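Local coordinates for protein type I modular polyketide synthase (Streptomyces albus subsp. albus, PDB 6IYR) that probably loads an extender acyl group from its coenzyme A thioester onto the polyketide synthase during assembly of the salinomycin chain, at residues A228-L233 against R344-P349. Residues are numbered along the deposited sequence; the frame is centred on the assembly and turned at random.
Sequences AVAGAL and RTAEVP
Arg-344 meets the turn that ends helix 222-230 with both its backbone and its side chain, opening a contact in which an irregular loop closes over the C-terminal end of that helix in the acyltransferase domain. A short GxSxG turn, consistent with a nucleophile elbow, joins strand 215-218 to this helix. The backbone N of Arg-344 donates to Ala-232 O at 2.8 Å. Its CG sits between its own backbone N and carbonyl carbon (chi1 71°), and the chain then bends at chi2, which brings NE to Gly-231 O at 3.1 Å. That oxygen lies at the guanidinium edge, close to its plane, while Leu-233 C lies over one face, away from its centre. A long, flexible arginine thus suits this exposed margin, where it grips a carbonyl beyond the helix. Gly-231 has no side chain, so its positive phi (92°) is readily adopted and Glu-347 CG can lie close by. Next, Ala-346 brings its small CB to within 3.8 Å of Ala-232 CB, the short methyls letting the two backbones run close. Glu-347 contributes mainly its amide, which reaches Ala-230 O at 2.8 Å, and its CB packs 3.8 Å from Ala-230 O. Val-348 points its branched CB at Ala-230, 4.1 Å from that residue's CB, and both touch Val-216 of the neighbouring strand. The Val-348 amide also donates to Ala-230 O, so two successive N-H groups converge on one carbonyl oxygen: Glu-347 N approaches almost head-on, whereas Val-348 N, at 3.2 Å, lies in the carbonyl plane on a lone pair of Ala-230 O.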
loop_
_atom_site.group_PDB
_atom_site.type_symbol
_atom_site.label_atom_id
_atom_site.label_comp_id
_atom_site.label_asym_id
_atom_site.label_seq_id
_atom_site.Cartn_x
_atom_site.Cartn_y
_atom_site.Cartn_z
ATOM N N ALA A 228 -9.291 6.207 8.195
ATOM C CA ALA A 228 -8.671 7.405 8.674
ATOM C C ALA A 228 -8.283 8.335 7.537
ATOM O O ALA A 228 -8.403 9.561 7.651
ATOM C CB ALA A 228 -7.472 7.074 9.507
ATOM N N VAL A 229 -7.806 7.775 6.445
ATOM C CA VAL A 229 -7.383 8.599 5.328
ATOM C C VAL A 229 -8.631 9.172 4.656
ATOM O O VAL A 229 -8.618 10.277 4.163
ATOM C CB VAL A 229 -6.504 7.790 4.335
ATOM C CG1 VAL A 229 -6.322 8.523 3.007
ATOM C CG2 VAL A 229 -5.140 7.447 4.964
ATOM N N ALA A 230 -9.691 8.391 4.572
ATOM C CA ALA A 230 -10.898 8.816 3.907
ATOM C C ALA A 230 -11.727 9.805 4.743
ATOM O O ALA A 230 -12.680 10.393 4.237
ATOM C CB ALA A 230 -11.754 7.595 3.577
ATOM N N GLY A 231 -11.456 9.868 6.037
ATOM C CA GLY A 231 -12.121 10.791 6.936
ATOM C C GLY A 231 -13.357 10.207 7.601
ATOM O O GLY A 231 -14.013 10.893 8.361
ATOM N N ALA A 232 -13.621 8.916 7.416
ATOM C CA ALA A 232 -14.760 8.274 8.090
ATOM C C ALA A 232 -14.545 8.023 9.587
ATOM O O ALA A 232 -15.503 7.947 10.385
ATOM C CB ALA A 232 -15.140 7.012 7.372
ATOM N N LEU A 233 -13.290 8.023 10.004
ATOM C CA LEU A 233 -12.972 8.122 11.427
ATOM C C LEU A 233 -11.959 9.213 11.615
ATOM O O LEU A 233 -11.094 9.404 10.742
ATOM C CB LEU A 233 -12.352 6.816 11.964
ATOM C CG LEU A 233 -13.230 5.551 11.936
ATOM C CD1 LEU A 233 -12.407 4.294 12.240
ATOM C CD2 LEU A 233 -14.351 5.697 12.944
ATOM N N ARG A 344 -18.131 8.954 10.766
ATOM C CA ARG A 344 -18.763 10.080 10.145
ATOM C C ARG A 344 -18.530 9.977 8.674
ATOM O O ARG A 344 -18.010 8.967 8.208
ATOM C CB ARG A 344 -18.185 11.353 10.723
ATOM C CG ARG A 344 -16.764 11.607 10.292
ATOM C CD ARG A 344 -15.853 11.711 11.481
ATOM N NE ARG A 344 -14.551 12.237 11.084
ATOM C CZ ARG A 344 -13.775 12.974 11.875
ATOM N NH1 ARG A 344 -12.600 13.410 11.443
ATOM N NH2 ARG A 344 -14.142 13.215 13.123
ATOM N N THR A 345 -19.119 10.907 7.927
ATOM C CA THR A 345 -19.259 10.757 6.510
ATOM C C THR A 345 -17.847 10.812 5.964
ATOM O O THR A 345 -17.072 11.608 6.430
ATOM C CB THR A 345 -20.085 11.906 5.863
ATOM O OG1 THR A 345 -21.454 11.851 6.303
ATOM C CG2 THR A 345 -20.095 11.736 4.356
ATOM N N ALA A 346 -17.520 9.952 5.013
ATOM C CA ALA A 346 -16.165 9.924 4.452
ATOM C C ALA A 346 -16.094 10.926 3.333
ATOM O O ALA A 346 -16.967 10.936 2.448
ATOM C CB ALA A 346 -15.833 8.537 3.920
ATOM N N GLU A 347 -14.984 11.656 3.305
ATOM C CA GLU A 347 -14.707 12.636 2.243
ATOM C C GLU A 347 -14.096 12.040 1.000
ATOM O O GLU A 347 -14.078 12.682 -0.039
ATOM C CB GLU A 347 -13.753 13.698 2.760
ATOM C CG GLU A 347 -14.142 14.269 4.101
ATOM C CD GLU A 347 -13.108 15.254 4.591
ATOM O OE1 GLU A 347 -12.253 15.655 3.771
ATOM O OE2 GLU A 347 -13.107 15.574 5.796
ATOM N N VAL A 348 -13.499 10.856 1.132
ATOM C CA VAL A 348 -12.980 10.121 -0.010
ATOM C C VAL A 348 -13.756 8.825 -0.111
ATOM O O VAL A 348 -13.959 8.150 0.884
ATOM C CB VAL A 348 -11.470 9.748 0.148
ATOM C CG1 VAL A 348 -11.000 8.978 -1.076
ATOM C CG2 VAL A 348 -10.608 10.989 0.343
ATOM N N PRO A 349 -14.216 8.488 -1.313
ATOM C CA PRO A 349 -14.972 7.274 -1.469
ATOM C C PRO A 349 -14.238 6.070 -0.840
ATOM O O PRO A 349 -13.024 5.876 -1.085
ATOM C CB PRO A 349 -15.061 7.123 -2.978
ATOM C CG PRO A 349 -15.083 8.558 -3.499
ATOM C CD PRO A 349 -14.233 9.333 -2.525
#